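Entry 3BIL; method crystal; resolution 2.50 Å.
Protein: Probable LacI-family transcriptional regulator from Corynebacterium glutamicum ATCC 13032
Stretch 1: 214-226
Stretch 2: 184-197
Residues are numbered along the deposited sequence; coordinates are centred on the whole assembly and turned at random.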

# COMPACT_ATOMS: atom_id res chain seq x y z
N LYS A 214 4.22 31.20 -17.91
CA LYS A 214 3.38 31.93 -18.90
C LYS A 214 2.67 31.01 -19.88
O LYS A 214 2.86 31.13 -21.09
CB LYS A 214 4.21 32.96 -19.71
CG LYS A 214 5.18 33.85 -18.91
CD LYS A 214 6.63 33.43 -19.12
CE LYS A 214 7.21 33.98 -20.45
NZ LYS A 214 8.06 32.95 -21.15
N ILE A 215 1.85 30.09 -19.36
CA ILE A 215 0.97 29.28 -20.22
C ILE A 215 -0.50 29.62 -20.01
O ILE A 215 -1.38 29.08 -20.69
CB ILE A 215 1.21 27.73 -20.09
CG1 ILE A 215 1.28 27.33 -18.61
CG2 ILE A 215 2.47 27.37 -20.84
CD1 ILE A 215 0.99 25.88 -18.34
N GLY A 216 -0.76 30.54 -19.07
CA GLY A 216 -2.14 30.93 -18.85
C GLY A 216 -2.84 29.90 -18.00
O GLY A 216 -2.29 28.82 -17.71
N GLU A 217 -4.07 30.25 -17.59
CA GLU A 217 -4.86 29.48 -16.64
C GLU A 217 -5.20 28.11 -17.21
O GLU A 217 -5.51 27.98 -18.40
CB GLU A 217 -6.11 30.25 -16.22
CG GLU A 217 -5.80 31.42 -15.28
CD GLU A 217 -6.96 32.43 -15.13
OE1 GLU A 217 -7.32 32.76 -13.96
OE2 GLU A 217 -7.49 32.89 -16.18
N GLN A 218 -5.11 27.08 -16.38
CA GLN A 218 -5.35 25.71 -16.89
C GLN A 218 -6.62 25.14 -16.29
O GLN A 218 -7.27 25.82 -15.51
CB GLN A 218 -4.14 24.82 -16.61
CG GLN A 218 -2.90 25.37 -17.20
CD GLN A 218 -2.89 25.32 -18.70
OE1 GLN A 218 -3.33 24.36 -19.28
NE2 GLN A 218 -2.36 26.37 -19.34
N LEU A 219 -6.99 23.91 -16.63
CA LEU A 219 -8.19 23.29 -16.01
C LEU A 219 -7.89 22.72 -14.65
O LEU A 219 -6.86 22.13 -14.47
CB LEU A 219 -8.71 22.22 -16.90
CG LEU A 219 -8.74 22.83 -18.28
CD1 LEU A 219 -9.02 21.78 -19.30
CD2 LEU A 219 -9.79 23.94 -18.30
N VAL A 220 -8.78 22.90 -13.68
CA VAL A 220 -8.56 22.43 -12.32
C VAL A 220 -9.80 21.68 -11.86
O VAL A 220 -10.90 22.22 -11.92
CB VAL A 220 -8.45 23.60 -11.35
CG1 VAL A 220 -8.68 23.11 -9.92
CG2 VAL A 220 -7.08 24.29 -11.46
N PHE A 221 -9.63 20.45 -11.39
CA PHE A 221 -10.72 19.75 -10.72
C PHE A 221 -10.43 19.66 -9.23
O PHE A 221 -9.32 19.29 -8.83
CB PHE A 221 -10.91 18.36 -11.32
CG PHE A 221 -12.11 17.64 -10.78
CD1 PHE A 221 -13.32 17.61 -11.51
CD2 PHE A 221 -12.06 16.98 -9.51
CE1 PHE A 221 -14.49 16.92 -10.99
CE2 PHE A 221 -13.18 16.33 -8.99
CZ PHE A 221 -14.40 16.28 -9.74
N LEU A 222 -11.39 20.02 -8.39
CA LEU A 222 -11.17 19.93 -6.93
C LEU A 222 -11.66 18.59 -6.40
O LEU A 222 -12.83 18.43 -6.10
CB LEU A 222 -11.83 21.08 -6.17
CG LEU A 222 -11.52 22.49 -6.68
CD1 LEU A 222 -12.35 23.54 -5.92
CD2 LEU A 222 -10.02 22.81 -6.58
N GLY A 223 -10.74 17.64 -6.28
CA GLY A 223 -11.04 16.28 -5.88
C GLY A 223 -11.17 16.14 -4.37
O GLY A 223 -11.55 17.09 -3.68
N GLY A 224 -10.85 14.95 -3.88
CA GLY A 224 -11.16 14.60 -2.50
C GLY A 224 -10.45 13.36 -1.98
O GLY A 224 -9.23 13.35 -1.80
N TYR A 225 -11.21 12.29 -1.75
CA TYR A 225 -10.65 11.14 -1.03
C TYR A 225 -10.66 9.79 -1.78
O TYR A 225 -9.63 9.13 -1.87
CB TYR A 225 -11.27 11.05 0.38
CG TYR A 225 -10.91 12.24 1.27
CD1 TYR A 225 -9.71 12.26 2.00
CD2 TYR A 225 -11.77 13.35 1.38
CE1 TYR A 225 -9.37 13.35 2.82
CE2 TYR A 225 -11.44 14.46 2.20
CZ TYR A 225 -10.23 14.45 2.92
OH TYR A 225 -9.87 15.52 3.73
N GLU A 226 -11.82 9.42 -2.35
CA GLU A 226 -11.99 8.16 -3.10
C GLU A 226 -11.25 8.11 -4.43
O GLU A 226 -11.09 9.12 -5.12
CB GLU A 226 -13.47 7.85 -3.38
CG GLU A 226 -14.30 7.40 -2.17
CD GLU A 226 -14.48 8.51 -1.13
OE1 GLU A 226 -14.40 9.72 -1.49
OE2 GLU A 226 -14.72 8.18 0.06
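Stretch 2 (184-197) ALPIGYLSGPMDTS

Stretch 2 runs alongside stretch 1 as a neighbouring parallel β-strand. The strand segments, 187-190 and 219-221, point the same way, with 21° between their N-to-C directions (signed crossing angle -21°) and a closest approach of 4.7 Å between their axes. Leu219 pairs with Gly188, Val220 with Tyr189 and Phe221 with Leu190, and the two stretches together bury 827 Å². As expected of a parallel ladder, the residues of one strand donate and accept alternately around their partners. Leu219 N makes a weak hydrogen bond to Ile187 O (3.0 Å), whereas Tyr189 N to Leu219 O and Phe221 N to Tyr189 O, both 2.9 Å, are nearly straight. Ser191 N continues the series to Phe221 O at 2.7 Å, and a weak bond from Gly223 N to Ser191 O (3.4 Å) follows.

Leu219 covers the most surface in stretch 1. It shares a face of the sheet with Phe221 and Leu190, and its CD1 lies 4.5 Å from CB of Pro186, a proline preceded by a cis peptide bond. Gly188, opposite it in the register, has no side chain on that face. Further along, Phe221 CB packs at 3.8 Å against Leu190 CD1, while Val220 and Tyr189 direct their side chains to the other face.

Gln218 anchors the start of the pairing. Its side chain, with chi1 and chi2 both m, turns toward stretch 2 and places OE1 2.9 Å from Ile187 N, an almost linear hydrogen bond in which a side-chain amide oxygen satisfies the backbone NH. The NE2 end of the same amide is held within its own stretch by a hydrogen bond to Gly216 O, 2.9 Å away. Beside it, Ile215 makes an apolar contact with each of two residues: its CG2 is 3.7 Å from Leu185 CD1 and its CD1 is 3.9 Å from Ile187 CD1.

Beyond the strands, Tyr225 and Pro193 form the contact at the far end. Pro193 CG sits over one face of the tyrosine ring, 4.0 Å from the centroid formed by the Tyr225 ring atoms and 24° off the ring normal, a CH-π arrangement. Pro193 also opens a type I turn ending at Thr196, and Asp195 within that turn meets the tyrosine at its edge: Tyr225 OH donates a hydrogen bond to Asp195 OD1 at 2.7 Å. The ring is thus engaged through both its apolar face and its hydroxyl.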

# COMPACT_ATOMS: atom_id res chain seq x y z
N ALA A 184 2.45 20.34 -24.02
CA ALA A 184 1.60 19.22 -23.69
C ALA A 184 0.40 19.84 -22.98
O ALA A 184 0.08 19.49 -21.85
CB ALA A 184 2.34 18.23 -22.80
N LEU A 185 -0.24 20.79 -23.66
CA LEU A 185 -1.25 21.61 -23.05
C LEU A 185 -2.54 21.36 -23.77
O LEU A 185 -2.49 21.01 -24.96
CB LEU A 185 -0.90 23.09 -23.22
CG LEU A 185 0.35 23.71 -22.62
CD1 LEU A 185 0.30 25.25 -22.94
CD2 LEU A 185 0.51 23.43 -21.08
N PRO A 186 -3.69 21.64 -23.11
CA PRO A 186 -3.86 22.11 -21.73
C PRO A 186 -3.71 21.05 -20.66
O PRO A 186 -3.89 19.86 -20.92
CB PRO A 186 -5.32 22.66 -21.68
CG PRO A 186 -5.98 22.17 -22.86
CD PRO A 186 -4.98 21.59 -23.84
N ILE A 187 -3.43 21.51 -19.45
CA ILE A 187 -3.23 20.64 -18.34
C ILE A 187 -4.52 20.57 -17.51
O ILE A 187 -5.10 21.59 -17.14
CB ILE A 187 -2.06 21.15 -17.45
CG1 ILE A 187 -0.79 21.32 -18.30
CG2 ILE A 187 -1.81 20.19 -16.22
CD1 ILE A 187 0.33 22.15 -17.64
N GLY A 188 -4.97 19.34 -17.23
CA GLY A 188 -6.01 19.10 -16.27
C GLY A 188 -5.38 18.74 -14.95
O GLY A 188 -4.93 17.62 -14.76
N TYR A 189 -5.34 19.67 -14.03
CA TYR A 189 -4.77 19.38 -12.73
C TYR A 189 -5.86 18.86 -11.84
O TYR A 189 -6.95 19.43 -11.74
CB TYR A 189 -4.08 20.59 -12.12
CG TYR A 189 -3.58 20.38 -10.69
CD1 TYR A 189 -2.32 19.83 -10.44
CD2 TYR A 189 -4.35 20.76 -9.58
CE1 TYR A 189 -1.86 19.65 -9.18
CE2 TYR A 189 -3.89 20.56 -8.27
CZ TYR A 189 -2.65 19.99 -8.10
OH TYR A 189 -2.14 19.79 -6.86
N LEU A 190 -5.57 17.75 -11.20
CA LEU A 190 -6.56 17.05 -10.44
C LEU A 190 -6.19 17.24 -8.99
O LEU A 190 -5.31 16.57 -8.45
CB LEU A 190 -6.65 15.59 -10.92
CG LEU A 190 -7.72 14.69 -10.32
CD1 LEU A 190 -9.05 15.06 -10.91
CD2 LEU A 190 -7.44 13.21 -10.56
N SER A 191 -6.84 18.21 -8.37
CA SER A 191 -6.62 18.59 -6.97
C SER A 191 -6.93 17.52 -5.96
O SER A 191 -7.59 16.49 -6.25
CB SER A 191 -7.48 19.82 -6.67
OG SER A 191 -7.39 20.23 -5.33
N GLY A 192 -6.44 17.76 -4.75
CA GLY A 192 -6.83 17.00 -3.58
C GLY A 192 -7.72 17.82 -2.66
O GLY A 192 -7.96 19.01 -2.91
N PRO A 193 -8.22 17.18 -1.59
CA PRO A 193 -9.14 17.81 -0.64
C PRO A 193 -8.68 19.22 -0.30
O PRO A 193 -7.52 19.42 0.08
CB PRO A 193 -9.05 16.91 0.60
CG PRO A 193 -7.98 15.85 0.29
CD PRO A 193 -7.90 15.80 -1.20
N MET A 194 -9.57 20.20 -0.44
CA MET A 194 -9.20 21.59 -0.17
C MET A 194 -9.19 21.93 1.32
O MET A 194 -8.82 23.05 1.71
CB MET A 194 -10.05 22.55 -1.00
CG MET A 194 -9.70 22.47 -2.51
SD MET A 194 -8.02 23.07 -2.84
CE MET A 194 -8.21 24.76 -2.26
N ASP A 195 -9.56 20.94 2.13
CA ASP A 195 -9.50 21.04 3.60
C ASP A 195 -8.14 20.58 4.19
O ASP A 195 -7.98 20.50 5.41
CB ASP A 195 -10.65 20.26 4.23
CG ASP A 195 -10.62 18.77 3.88
OD1 ASP A 195 -9.52 18.18 3.87
OD2 ASP A 195 -11.70 18.19 3.61
N THR A 196 -7.18 20.26 3.31
CA THR A 196 -5.82 19.91 3.75
C THR A 196 -4.84 21.00 3.32
O THR A 196 -5.00 21.61 2.26
CB THR A 196 -5.37 18.47 3.29
OG1 THR A 196 -5.61 18.27 1.88
CG2 THR A 196 -6.13 17.42 4.05
N SER A 197 -3.84 21.27 4.15
CA SER A 197 -2.81 22.23 3.80
C SER A 197 -2.15 21.76 2.50
O SER A 197 -1.81 22.54 1.61
CB SER A 197 -1.78 22.34 4.93
OG SER A 197 -1.36 21.05 5.37